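Local coordinates for protein alanine racemase (Oenococcus oeni PSU-1, PDB 3HUR) that belongs to the alanine racemase family, pairing an N-terminal TIM-barrel-type domain with a C-terminal beta domain in a four-chain assembly, at residues 34-39 against 158-163; 42-47 against 225-230; 74-79 against 100-105; 348-353 against 359-364. One frame throughout, in Å; residues are numbered along the deposited sequence.

Interaction 1: residues 34-39 against 158-163; sequences KVYAVL and DLFSVY
Two different first torsions aim the rings of Tyr36 and Phe160 at each other from opposite directions. In Tyr36 the CG atom stands anti to the carbonyl carbon and beside the backbone N (chi1 -57°), which sends the phenol toward strand 157-163. Phe160 instead sets CG opposite its own backbone N (chi1 -178°), and the far end of the phenyl ring, CE1 with CZ, then reaches the tyrosine. The rings meet at their outer parts as an oblique pair, with centroids 5.1 Å apart and planes inclined by 32°. Tyr36 CE1, CZ and OH all lie 3.5 Å from Phe160 CE1. These strands, 34-38 and 157-163, belong to the eight-stranded parallel sheet of the TIM-barrel-type domain, where strands 63-66, 84-86, 103-107 and 123-128 lie between them in the sheet order. The CA atoms of Tyr36 and Ser161 remain 10.9 Å apart, too far for backbone pairing, and the contact is made by side chains across the barrel interior. Ser161 approaches the edge of the tyrosine ring, near its plane, with OG 4.2 Å from Tyr36 CE1; this hydroxyl is hydrogen-bonded to Leu200 O. Strand 63-66 touches the tyrosine through Ala63 and Ile65, while Ser126 of strand 123-128 packs on Phe160.

Interaction 2: residues 42-47 against 225-230; sequences DGYGLG and PGQLIS. With SO4 (sulfate ion), chain B; SO4 (sulfate ion), chain D.
Tyr44 leaves its backbone with CB directed toward the loop and 3-10 turn 225-230, and CG lies beside the backbone N (chi1 -68°), a setting that sends the ring across to the peptide linking Gly226 and Gln227. Beyond CG, CD1 lies 4.2 Å from Gly226 O, but CE1 sits 3.5 Å from Gly226 C. On the other branch, CE2 meets the aliphatic CG of Gln227 at 3.6 Å. Over one ring face lies Gln227 CA, 4.0 Å from the centroid of the Tyr44 ring and 16° off the normal, a CH-pi contact displaced toward the rim. CZ is near Gln227 N, and the terminal OH rests 3.4 Å from Gly226 CA; its approach to Gln227 N is too badly angled for a hydrogen bond. The tyrosine belongs to a weakly bonded, glycine-rich turn, 42-45, whose positive phi values make it left-handed; it follows strand 34-38 of the barrel. Segment 225-230 follows strand 222-223 and turns two backbone N-H groups, of Gly226 and Gln227, to a sulfate. Gln227 N donates a nearly straight bond to O1 of that ion (3.3 Å, 170°), while Gly226 N gives a weak one to its O4, and Ser206 OG binds the ion too. The ion, probably from the crystallisation liquor, may mark an anion site such as the cofactor-phosphate pocket of related enzymes. A second sulfate accepts Asp42 N through O4 at 2.7 Å. Leu46 CD1 packs against Ser230 CB at 4.0 Å.

Interaction 3: residues 74-79 against 100-105; sequences ELRQAD and DHDIVI
A Schellman motif ends helix 95-100 just before strand 103-107 of the barrel, and Arg76, from the last turn of helix 69-77, binds its carbonyl groups. Asp102, with positive phi, is the C-prime residue of that motif, and the arginine takes the main-chain oxygens of both His101 and Asp102. The chain of Arg76 bends at chi2 (-68°), which lays one edge of the guanidinium along this turn. NE donates to His101 O over 2.6 Å, with an N-H...O angle of 142°; the oxygen is tilted somewhat out of the guanidinium plane. NH2 reaches Asp102 O at 3.0 Å, an acceptor that does lie in that plane, although the N-H arrives from above the plane of the carbonyl. A weak bond also joins NH2 to His101 O, so this oxygen has two donors from one side chain. NH1 binds Leu80 O and Leu82 O beyond the helix end, which should limit rotation of the group and tie together two successive alpha-to-beta connections of the barrel. The carboxylate of Asp102 adds a long salt bridge, OD2 3.9 Å from Arg76 NH2 and well out of the guanidinium plane, with no N-H pointing at it.

Interaction 4: residues 348-353 against 359-364; sequences VEEVAN and VDEIQT
Two pairs of carboxylates meet, one on each face of the two-stranded sheet. Glu350 and Glu361 run side by side and point the same way; their planes differ by 14°, almost coplanar, and one oxygen of each comes close, Glu350 OE1 2.9 Å from Glu361 OE1. Two acceptors this near would repel if both were charged. The other oxygen of Glu350, OE2, is hydrogen-bonded to Asn291 ND2 of the second subunit, and a water accepts a bond of 3.0 Å from Gln363 NE2 while donating a weak one to Glu350 OE1. On the reverse face the carboxylates of Glu349 and Asp360 are turned 37° apart, with Glu349 OE2 only 2.5 Å from Asp360 OD1, so one acid probably holds a proton. Glu349 swings CG to the side opposite its backbone N and its chain continues extended, which takes the carboxylate across toward Asp360 and past Ile362, whose CG1 lies 3.7 Å from Glu349 CD. Next to Asp360, Val351 lies alongside and touches the carboxylate with CG1. Toward the turn, Ala352 CB packs on Val359 CB at 4.1 Å. The backbones alternate hydrogen-bonded and non-hydrogen-bonded pairs: Val348 with Gln363, Glu350 with Glu361 and Ala352 with Val359 each exchange two N-H...O bonds, and Val351 CA approaches Val359 O at 3.0 Å in between. With strand directions 172° apart and a short connection, this is an antiparallel beta hairpin, whose sheet continues into the second subunit through parallel pairing of Val359.

In the fold
From the N terminus, strand 34-38 opens interaction 1, and residues 42-47 open interaction 2 before the first loop is closed. Interaction 3, joining 74-79 to 100-105, is nested inside both of those loops. Strand 157-163 then closes interaction 1, and 225-230 closes interaction 2, so these two cross. They also touch, with a probable hydrogen bond from Val38 N to Pro225 O, while Phe160 packs on Val104 of interaction 3. All three tie together parts of the barrel. Interaction 4 follows in series as a local hairpin in the C-terminal part of the chain, meeting interaction 2 where Thr364 packs on Gly45. Interactions 3 and 4 both face the second subunit.

Interaction 1: residues 34-39 against 158-163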
loop_
_atom_site.group_PDB
_atom_site.type_symbol
_atom_site.label_atom_id
_atom_site.label_comp_id
_atom_site.label_asym_id
_atom_site.label_seq_id
_atom_site.Cartn_x
_atom_site.Cartn_y
_atom_site.Cartn_z
ATOM N N LYS A 34 -26.235 36.038 -4.966
ATOM C CA LYS A 34 -24.964 35.799 -5.565
ATOM C C LYS A 34 -24.501 34.354 -5.270
ATOM O O LYS A 34 -24.765 33.827 -4.209
ATOM C CB LYS A 34 -23.994 36.800 -4.970
ATOM C CG LYS A 34 -24.351 38.274 -5.247
ATOM C CD LYS A 34 -23.449 38.858 -6.344
ATOM C CE LYS A 34 -23.924 40.227 -6.905
ATOM N NZ LYS A 34 -23.695 40.259 -8.412
ATOM N N VAL A 35 -23.843 33.700 -6.228
ATOM C CA VAL A 35 -23.183 32.401 -5.994
ATOM C C VAL A 35 -21.711 32.530 -6.348
ATOM O O VAL A 35 -21.398 32.897 -7.469
ATOM C CB VAL A 35 -23.808 31.281 -6.801
ATOM C CG1 VAL A 35 -22.970 30.002 -6.698
ATOM C CG2 VAL A 35 -25.182 31.034 -6.318
ATOM N N TYR A 36 -20.854 32.298 -5.353
ATOM C CA TYR A 36 -19.411 32.241 -5.474
ATOM C C TYR A 36 -18.954 30.775 -5.474
ATOM O O TYR A 36 -19.031 30.097 -4.440
ATOM C CB TYR A 36 -18.753 32.905 -4.274
ATOM C CG TYR A 36 -19.135 34.338 -4.030
ATOM C CD1 TYR A 36 -18.774 34.969 -2.851
ATOM C CD2 TYR A 36 -19.849 35.076 -4.974
ATOM C CE1 TYR A 36 -19.106 36.272 -2.616
ATOM C CE2 TYR A 36 -20.180 36.376 -4.740
ATOM C CZ TYR A 36 -19.815 36.967 -3.559
ATOM O OH TYR A 36 -20.137 38.278 -3.350
ATOM N N ALA A 37 -18.466 30.299 -6.619
ATOM C CA ALA A 37 -18.100 28.882 -6.806
ATOM C C ALA A 37 -16.724 28.687 -6.245
ATOM O O ALA A 37 -15.806 29.388 -6.657
ATOM C CB ALA A 37 -18.107 28.544 -8.255
ATOM N N VAL A 38 -16.591 27.801 -5.255
ATOM C CA VAL A 38 -15.305 27.543 -4.659
ATOM C C VAL A 38 -14.670 26.374 -5.434
ATOM O O VAL A 38 -15.239 25.312 -5.559
ATOM C CB VAL A 38 -15.404 27.254 -3.124
ATOM C CG1 VAL A 38 -14.022 27.023 -2.521
ATOM C CG2 VAL A 38 -16.085 28.400 -2.362
ATOM N N LEU A 39 -13.469 26.606 -5.927
ATOM C CA LEU A 39 -12.751 25.673 -6.720
ATOM C C LEU A 39 -11.378 25.469 -6.120
ATOM O O LEU A 39 -10.406 26.069 -6.558
ATOM C CB LEU A 39 -12.590 26.264 -8.106
ATOM C CG LEU A 39 -13.886 26.294 -8.909
ATOM C CD1 LEU A 39 -13.539 26.800 -10.276
ATOM C CD2 LEU A 39 -14.557 24.882 -8.978
ATOM N N ASP A 158 -12.565 48.420 -1.926
ATOM C CA ASP A 158 -13.909 48.070 -2.263
ATOM C C ASP A 158 -14.234 46.809 -1.489
ATOM O O ASP A 158 -13.660 45.778 -1.737
ATOM C CB ASP A 158 -13.995 47.852 -3.752
ATOM C CG ASP A 158 -15.304 47.329 -4.170
ATOM O OD1 ASP A 158 -16.172 47.197 -3.297
ATOM O OD2 ASP A 158 -15.461 47.034 -5.376
ATOM N N LEU A 159 -15.136 46.913 -0.527
ATOM C CA LEU A 159 -15.503 45.796 0.298
ATOM C C LEU A 159 -16.374 44.839 -0.512
ATOM O O LEU A 159 -17.467 45.176 -0.926
ATOM C CB LEU A 159 -16.254 46.300 1.502
ATOM C CG LEU A 159 -16.552 45.297 2.592
ATOM C CD1 LEU A 159 -15.301 44.596 3.057
ATOM C CD2 LEU A 159 -17.237 46.049 3.749
ATOM N N PHE A 160 -15.849 43.637 -0.739
ATOM C CA PHE A 160 -16.469 42.665 -1.597
ATOM C C PHE A 160 -17.377 41.800 -0.788
ATOM O O PHE A 160 -18.410 41.364 -1.275
ATOM C CB PHE A 160 -15.382 41.790 -2.266
ATOM C CG PHE A 160 -15.932 40.778 -3.204
ATOM C CD1 PHE A 160 -16.150 39.473 -2.794
ATOM C CD2 PHE A 160 -16.287 41.133 -4.487
ATOM C CE1 PHE A 160 -16.695 38.541 -3.660
ATOM C CE2 PHE A 160 -16.833 40.201 -5.368
ATOM C CZ PHE A 160 -17.028 38.901 -4.949
ATOM N N SER A 161 -16.977 41.507 0.443
ATOM C CA SER A 161 -17.743 40.604 1.309
ATOM C C SER A 161 -17.339 40.810 2.744
ATOM O O SER A 161 -16.185 41.160 3.020
ATOM C CB SER A 161 -17.496 39.111 0.951
ATOM O OG SER A 161 -18.680 38.310 1.067
ATOM N N VAL A 162 -18.283 40.567 3.649
ATOM C CA VAL A 162 -17.993 40.378 5.047
ATOM C C VAL A 162 -18.504 38.995 5.306
ATOM O O VAL A 162 -19.692 38.716 5.052
ATOM C CB VAL A 162 -18.748 41.364 5.965
ATOM C CG1 VAL A 162 -18.429 41.056 7.431
ATOM C CG2 VAL A 162 -18.401 42.789 5.603
ATOM N N TYR A 163 -17.628 38.118 5.800
ATOM C CA TYR A 163 -17.895 36.692 5.685
ATOM C C TYR A 163 -17.353 35.854 6.831
ATOM O O TYR A 163 -16.430 36.256 7.532
ATOM C CB TYR A 163 -17.323 36.163 4.351
ATOM C CG TYR A 163 -15.843 35.918 4.379
ATOM C CD1 TYR A 163 -14.963 36.963 4.294
ATOM C CD2 TYR A 163 -15.328 34.641 4.559
ATOM C CE1 TYR A 163 -13.607 36.774 4.387
ATOM C CE2 TYR A 163 -13.954 34.427 4.618
ATOM C CZ TYR A 163 -13.095 35.506 4.516
ATOM O OH TYR A 163 -11.721 35.338 4.586
#

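Interaction 2: residues 42-47 against 225-230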
loop_
_atom_site.group_PDB
_atom_site.type_symbol
_atom_site.label_atom_id
_atom_site.label_comp_id
_atom_site.label_asym_id
_atom_site.label_seq_id
_atom_site.Cartn_x
_atom_site.Cartn_y
_atom_site.Cartn_z
ATOM N N ASP A 42 -7.660 22.356 -7.919
ATOM C CA ASP A 42 -7.996 22.189 -9.311
ATOM C C ASP A 42 -9.383 21.662 -9.492
ATOM O O ASP A 42 -9.596 20.613 -10.143
ATOM C CB ASP A 42 -6.957 21.262 -9.997
ATOM C CG ASP A 42 -7.041 21.290 -11.535
ATOM O OD1 ASP A 42 -6.484 20.348 -12.142
ATOM O OD2 ASP A 42 -7.635 22.235 -12.135
ATOM N N GLY A 43 -10.338 22.371 -8.905
ATOM C CA GLY A 43 -11.744 22.026 -9.088
ATOM C C GLY A 43 -12.052 20.727 -8.442
ATOM O O GLY A 43 -12.764 19.899 -8.972
ATOM N N TYR A 44 -11.481 20.543 -7.281
ATOM C CA TYR A 44 -11.678 19.315 -6.503
ATOM C C TYR A 44 -11.200 18.177 -7.311
ATOM O O TYR A 44 -11.850 17.198 -7.424
ATOM C CB TYR A 44 -13.142 19.158 -6.048
ATOM C CG TYR A 44 -13.443 20.217 -5.060
ATOM C CD1 TYR A 44 -14.022 21.415 -5.441
ATOM C CD2 TYR A 44 -13.042 20.077 -3.763
ATOM C CE1 TYR A 44 -14.271 22.433 -4.499
ATOM C CE2 TYR A 44 -13.258 21.064 -2.829
ATOM C CZ TYR A 44 -13.884 22.243 -3.200
ATOM O OH TYR A 44 -14.061 23.228 -2.239
ATOM N N GLY A 45 -10.036 18.348 -7.897
ATOM C CA GLY A 45 -9.479 17.343 -8.775
ATOM C C GLY A 45 -10.264 17.007 -10.028
ATOM O O GLY A 45 -10.009 15.972 -10.625
ATOM N N LEU A 46 -11.173 17.882 -10.436
ATOM C CA LEU A 46 -11.977 17.664 -11.642
ATOM C C LEU A 46 -11.693 18.686 -12.725
ATOM O O LEU A 46 -12.090 18.478 -13.883
ATOM C CB LEU A 46 -13.482 17.679 -11.334
ATOM C CG LEU A 46 -13.935 16.636 -10.333
ATOM C CD1 LEU A 46 -15.430 16.593 -10.298
ATOM C CD2 LEU A 46 -13.365 15.276 -10.680
ATOM N N GLY A 47 -11.030 19.788 -12.369
ATOM C CA GLY A 47 -10.526 20.735 -13.357
ATOM C C GLY A 47 -11.105 22.117 -13.153
ATOM O O GLY A 47 -12.221 22.377 -13.463
ATOM N N PRO A 225 -20.583 27.640 -2.441
ATOM C CA PRO A 225 -20.532 26.193 -2.623
ATOM C C PRO A 225 -19.199 25.723 -3.188
ATOM O O PRO A 225 -18.740 26.253 -4.176
ATOM C CB PRO A 225 -21.643 25.939 -3.617
ATOM C CG PRO A 225 -21.853 27.204 -4.269
ATOM C CD PRO A 225 -21.597 28.242 -3.302
ATOM N N GLY A 226 -18.573 24.780 -2.496
ATOM C CA GLY A 226 -17.296 24.164 -2.919
ATOM C C GLY A 226 -17.485 22.686 -3.190
ATOM O O GLY A 226 -17.945 22.312 -4.244
ATOM N N GLN A 227 -17.196 21.850 -2.217
ATOM C CA GLN A 227 -17.188 20.424 -2.445
ATOM C C GLN A 227 -18.459 19.888 -3.014
ATOM O O GLN A 227 -18.445 18.814 -3.650
ATOM C CB GLN A 227 -17.027 19.662 -1.177
ATOM C CG GLN A 227 -15.747 19.734 -0.529
ATOM C CD GLN A 227 -15.616 18.614 0.493
ATOM O OE1 GLN A 227 -15.310 18.865 1.656
ATOM N NE2 GLN A 227 -15.833 17.366 0.052
ATOM N N LEU A 228 -19.569 20.556 -2.757
ATOM C CA LEU A 228 -20.839 20.025 -3.203
ATOM C C LEU A 228 -21.003 20.169 -4.703
ATOM O O LEU A 228 -21.976 19.631 -5.284
ATOM C CB LEU A 228 -22.019 20.730 -2.507
ATOM C CG LEU A 228 -22.439 22.145 -2.961
ATOM C CD1 LEU A 228 -23.150 22.171 -4.281
ATOM C CD2 LEU A 228 -23.358 22.732 -1.884
ATOM N N ILE A 229 -20.130 20.951 -5.329
ATOM C CA ILE A 229 -20.233 21.129 -6.767
ATOM C C ILE A 229 -20.128 19.795 -7.500
ATOM O O ILE A 229 -20.779 19.585 -8.500
ATOM C CB ILE A 229 -19.143 22.036 -7.296
ATOM C CG1 ILE A 229 -19.401 23.494 -6.832
ATOM C CG2 ILE A 229 -19.123 21.914 -8.771
ATOM C CD1 ILE A 229 -18.231 24.509 -7.082
ATOM N N SER A 230 -19.303 18.896 -6.982
ATOM C CA SER A 230 -19.061 17.624 -7.632
ATOM C C SER A 230 -20.195 16.652 -7.444
ATOM O O SER A 230 -20.245 15.616 -8.123
ATOM C CB SER A 230 -17.795 17.002 -7.096
ATOM O OG SER A 230 -17.976 16.450 -5.809
HETATM S S SO4 B . -16.924 23.902 1.288
HETATM O O1 SO4 B . -16.314 22.685 0.816
HETATM O O2 SO4 B . -17.205 23.885 2.701
HETATM O O3 SO4 B . -15.975 24.966 1.150
HETATM O O4 SO4 B . -18.153 23.981 0.515
HETATM S S SO4 D . -5.101 24.987 -7.097
HETATM O O1 SO4 D . -4.570 23.684 -6.736
HETATM O O2 SO4 D . -5.471 25.847 -5.936
HETATM O O3 SO4 D . -4.059 25.561 -7.946
HETATM O O4 SO4 D . -6.304 24.721 -7.903
#

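Interaction 3: residues 74-79 against 100-105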
loop_
_atom_site.group_PDB
_atom_site.type_symbol
_atom_site.label_atom_id
_atom_site.label_comp_id
_atom_site.label_asym_id
_atom_site.label_seq_id
_atom_site.Cartn_x
_atom_site.Cartn_y
_atom_site.Cartn_z
ATOM N N GLU A 74 -3.752 31.869 -13.723
ATOM C CA GLU A 74 -4.064 30.921 -14.770
ATOM C C GLU A 74 -5.471 31.028 -15.267
ATOM O O GLU A 74 -5.737 30.872 -16.436
ATOM C CB GLU A 74 -3.914 29.473 -14.263
ATOM C CG GLU A 74 -2.503 28.878 -14.126
ATOM C CD GLU A 74 -2.553 27.444 -13.507
ATOM O OE1 GLU A 74 -2.838 26.415 -14.217
ATOM O OE2 GLU A 74 -2.352 27.376 -12.290
ATOM N N LEU A 75 -6.413 31.141 -14.360
ATOM C CA LEU A 75 -7.789 31.352 -14.746
ATOM C C LEU A 75 -7.875 32.623 -15.637
ATOM O O LEU A 75 -8.575 32.640 -16.652
ATOM C CB LEU A 75 -8.664 31.458 -13.487
ATOM C CG LEU A 75 -9.027 30.166 -12.702
ATOM C CD1 LEU A 75 -9.614 30.483 -11.308
ATOM C CD2 LEU A 75 -10.062 29.355 -13.496
ATOM N N ARG A 76 -7.126 33.667 -15.287
ATOM C CA ARG A 76 -7.179 34.924 -16.059
ATOM C C ARG A 76 -6.660 34.704 -17.461
ATOM O O ARG A 76 -7.304 35.086 -18.422
ATOM C CB ARG A 76 -6.393 36.058 -15.379
ATOM C CG ARG A 76 -7.061 36.609 -14.160
ATOM C CD ARG A 76 -8.346 37.348 -14.537
ATOM N NE ARG A 76 -9.019 37.912 -13.356
ATOM C CZ ARG A 76 -10.319 37.847 -13.160
ATOM N NH1 ARG A 76 -11.093 37.248 -14.035
ATOM N NH2 ARG A 76 -10.860 38.340 -12.071
ATOM N N GLN A 77 -5.498 34.055 -17.553
ATOM C CA GLN A 77 -4.969 33.584 -18.813
ATOM C C GLN A 77 -5.967 32.792 -19.635
ATOM O O GLN A 77 -5.896 32.835 -20.858
ATOM C CB GLN A 77 -3.783 32.660 -18.598
ATOM C CG GLN A 77 -2.455 33.335 -18.369
ATOM C CD GLN A 77 -1.286 32.395 -18.705
ATOM O OE1 GLN A 77 -1.425 31.149 -18.663
ATOM N NE2 GLN A 77 -0.140 32.983 -19.038
ATOM N N ALA A 78 -6.849 32.025 -18.995
ATOM C CA ALA A 78 -7.819 31.201 -19.748
ATOM C C ALA A 78 -9.066 31.964 -20.134
ATOM O O ALA A 78 -10.043 31.353 -20.583
ATOM C CB ALA A 78 -8.174 29.977 -18.981
ATOM N N ASP A 79 -9.030 33.291 -19.936
ATOM C CA ASP A 79 -10.088 34.256 -20.336
ATOM C C ASP A 79 -11.317 34.207 -19.461
ATOM O O ASP A 79 -12.411 34.578 -19.878
ATOM C CB ASP A 79 -10.488 34.117 -21.817
ATOM C CG ASP A 79 -9.348 34.474 -22.774
ATOM O OD1 ASP A 79 -8.546 35.414 -22.490
ATOM O OD2 ASP A 79 -9.255 33.803 -23.830
ATOM N N ASP A 100 -4.504 44.692 -10.771
ATOM C CA ASP A 100 -4.517 44.643 -12.235
ATOM C C ASP A 100 -5.337 43.502 -12.791
ATOM O O ASP A 100 -5.853 43.604 -13.910
ATOM C CB ASP A 100 -3.102 44.534 -12.809
ATOM C CG ASP A 100 -2.251 45.813 -12.585
ATOM O OD1 ASP A 100 -2.821 46.922 -12.264
ATOM O OD2 ASP A 100 -0.994 45.664 -12.737
ATOM N N HIS A 101 -5.444 42.417 -12.020
ATOM C CA HIS A 101 -6.152 41.218 -12.473
ATOM C C HIS A 101 -7.520 41.018 -11.806
ATOM O O HIS A 101 -8.130 39.937 -11.951
ATOM C CB HIS A 101 -5.265 39.986 -12.233
ATOM C CG HIS A 101 -3.989 40.003 -13.011
ATOM N ND1 HIS A 101 -3.947 39.773 -14.372
ATOM C CD2 HIS A 101 -2.707 40.183 -12.613
ATOM C CE1 HIS A 101 -2.690 39.827 -14.777
ATOM N NE2 HIS A 101 -1.918 40.075 -13.729
ATOM N N ASP A 102 -7.976 42.046 -11.070
ATOM C CA ASP A 102 -9.301 42.071 -10.440
ATOM C C ASP A 102 -9.491 40.872 -9.517
ATOM O O ASP A 102 -10.433 40.064 -9.690
ATOM C CB ASP A 102 -10.395 42.052 -11.500
ATOM C CG ASP A 102 -11.788 42.186 -10.893
ATOM O OD1 ASP A 102 -11.875 42.890 -9.842
ATOM O OD2 ASP A 102 -12.793 41.616 -11.446
ATOM N N ILE A 103 -8.565 40.732 -8.577
ATOM C CA ILE A 103 -8.597 39.650 -7.634
ATOM C C ILE A 103 -8.949 40.177 -6.267
ATOM O O ILE A 103 -8.294 41.101 -5.768
ATOM C CB ILE A 103 -7.215 38.945 -7.537
ATOM C CG1 ILE A 103 -6.851 38.321 -8.891
ATOM C CG2 ILE A 103 -7.211 37.913 -6.406
ATOM C CD1 ILE A 103 -5.538 37.583 -8.872
ATOM N N VAL A 104 -9.976 39.581 -5.666
ATOM C CA VAL A 104 -10.362 39.917 -4.322
ATOM C C VAL A 104 -9.422 39.247 -3.356
ATOM O O VAL A 104 -9.091 38.104 -3.539
ATOM C CB VAL A 104 -11.779 39.405 -4.011
ATOM C CG1 VAL A 104 -12.136 39.664 -2.536
ATOM C CG2 VAL A 104 -12.790 40.016 -4.950
ATOM N N ILE A 105 -9.030 39.933 -2.292
ATOM C CA ILE A 105 -8.209 39.330 -1.240
ATOM C C ILE A 105 -8.879 39.481 0.136
ATOM O O ILE A 105 -9.788 40.290 0.309
ATOM C CB ILE A 105 -6.771 39.879 -1.225
ATOM C CG1 ILE A 105 -6.706 41.336 -0.757
ATOM C CG2 ILE A 105 -6.113 39.738 -2.628
ATOM C CD1 ILE A 105 -5.282 41.834 -0.651
#

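Interaction 4: residues 348-353 against 359-364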
loop_
_atom_site.group_PDB
_atom_site.type_symbol
_atom_site.label_atom_id
_atom_site.label_comp_id
_atom_site.label_asym_id
_atom_site.label_seq_id
_atom_site.Cartn_x
_atom_site.Cartn_y
_atom_site.Cartn_z
ATOM N N VAL A 348 -9.333 14.924 -0.044
ATOM C CA VAL A 348 -8.960 14.840 1.346
ATOM C C VAL A 348 -8.275 16.172 1.671
ATOM O O VAL A 348 -7.539 16.696 0.864
ATOM C CB VAL A 348 -8.002 13.619 1.663
ATOM C CG1 VAL A 348 -6.713 13.659 0.796
ATOM C CG2 VAL A 348 -7.592 13.545 3.165
ATOM N N GLU A 349 -8.523 16.684 2.869
ATOM C CA GLU A 349 -7.905 17.892 3.386
ATOM C C GLU A 349 -7.056 17.643 4.636
ATOM O O GLU A 349 -7.451 16.916 5.507
ATOM C CB GLU A 349 -9.012 18.864 3.765
ATOM C CG GLU A 349 -8.528 20.223 4.273
ATOM C CD GLU A 349 -9.554 21.304 4.013
ATOM O OE1 GLU A 349 -10.737 20.935 3.816
ATOM O OE2 GLU A 349 -9.183 22.490 3.954
ATOM N N GLU A 350 -5.929 18.327 4.732
ATOM C CA GLU A 350 -4.959 18.171 5.806
ATOM C C GLU A 350 -4.626 19.605 6.244
ATOM O O GLU A 350 -4.256 20.406 5.407
ATOM C CB GLU A 350 -3.731 17.456 5.194
ATOM C CG GLU A 350 -2.435 17.211 6.059
ATOM C CD GLU A 350 -1.407 16.204 5.352
ATOM O OE1 GLU A 350 -1.128 16.331 4.124
ATOM O OE2 GLU A 350 -0.882 15.258 6.021
ATOM N N VAL A 351 -4.835 19.955 7.517
ATOM C CA VAL A 351 -4.400 21.255 8.055
ATOM C C VAL A 351 -3.364 21.132 9.203
ATOM O O VAL A 351 -3.366 20.193 9.954
ATOM C CB VAL A 351 -5.594 22.140 8.517
ATOM C CG1 VAL A 351 -6.843 21.926 7.613
ATOM C CG2 VAL A 351 -5.929 21.823 9.910
ATOM N N ALA A 352 -2.477 22.092 9.324
ATOM C CA ALA A 352 -1.501 22.058 10.389
ATOM C C ALA A 352 -1.349 23.465 10.877
ATOM O O ALA A 352 -1.364 24.391 10.093
ATOM C CB ALA A 352 -0.194 21.541 9.902
ATOM N N ASN A 353 -1.261 23.652 12.177
ATOM C CA ASN A 353 -1.129 25.002 12.719
ATOM C C ASN A 353 0.196 25.143 13.415
ATOM O O ASN A 353 0.573 24.298 14.216
ATOM C CB ASN A 353 -2.306 25.361 13.655
ATOM C CG ASN A 353 -3.573 25.715 12.876
ATOM O OD1 ASN A 353 -3.819 26.891 12.580
ATOM N ND2 ASN A 353 -4.371 24.691 12.512
ATOM N N VAL A 359 -1.006 25.606 7.502
ATOM C CA VAL A 359 -0.895 24.818 6.298
ATOM C C VAL A 359 -2.261 24.201 6.066
ATOM O O VAL A 359 -2.761 23.529 6.957
ATOM C CB VAL A 359 0.147 23.736 6.462
ATOM C CG1 VAL A 359 0.322 22.953 5.159
ATOM C CG2 VAL A 359 1.476 24.334 6.898
ATOM N N ASP A 360 -2.875 24.487 4.909
ATOM C CA ASP A 360 -4.171 23.924 4.521
ATOM C C ASP A 360 -4.101 23.247 3.130
ATOM O O ASP A 360 -4.366 23.878 2.131
ATOM C CB ASP A 360 -5.262 25.015 4.503
ATOM C CG ASP A 360 -6.689 24.435 4.438
ATOM O OD1 ASP A 360 -6.877 23.332 3.910
ATOM O OD2 ASP A 360 -7.662 25.075 4.922
ATOM N N GLU A 361 -3.807 21.949 3.080
ATOM C CA GLU A 361 -3.642 21.198 1.808
ATOM C C GLU A 361 -4.825 20.328 1.387
ATOM O O GLU A 361 -5.111 19.362 2.050
ATOM C CB GLU A 361 -2.457 20.261 1.956
ATOM C CG GLU A 361 -1.998 19.660 0.609
ATOM C CD GLU A 361 -0.837 18.694 0.747
ATOM O OE1 GLU A 361 -0.695 18.092 1.856
ATOM O OE2 GLU A 361 -0.081 18.538 -0.271
ATOM N N ILE A 362 -5.484 20.634 0.277
ATOM C CA ILE A 362 -6.494 19.734 -0.257
ATOM C C ILE A 362 -5.900 19.007 -1.454
ATOM O O ILE A 362 -5.130 19.605 -2.208
ATOM C CB ILE A 362 -7.774 20.459 -0.654
ATOM C CG1 ILE A 362 -8.327 21.205 0.555
ATOM C CG2 ILE A 362 -8.796 19.476 -1.079
ATOM C CD1 ILE A 362 -9.701 21.904 0.351
ATOM N N GLN A 363 -6.266 17.724 -1.606
ATOM C CA GLN A 363 -5.747 16.854 -2.643
ATOM C C GLN A 363 -6.790 15.879 -3.141
ATOM O O GLN A 363 -7.629 15.461 -2.371
ATOM C CB GLN A 363 -4.576 16.053 -2.116
ATOM C CG GLN A 363 -3.296 16.792 -2.107
ATOM C CD GLN A 363 -2.136 15.933 -1.615
ATOM O OE1 GLN A 363 -1.145 15.742 -2.324
ATOM N NE2 GLN A 363 -2.259 15.412 -0.421
ATOM N N THR A 364 -6.719 15.517 -4.427
ATOM C CA THR A 364 -7.639 14.535 -4.999
ATOM C C THR A 364 -7.349 13.147 -4.450
ATOM O O THR A 364 -6.225 12.849 -4.023
ATOM C CB THR A 364 -7.581 14.449 -6.544
ATOM O OG1 THR A 364 -8.665 13.621 -6.998
ATOM C CG2 THR A 364 -6.293 13.841 -7.001
HETATM O O HOH W 1 -0.144 14.415 1.391
#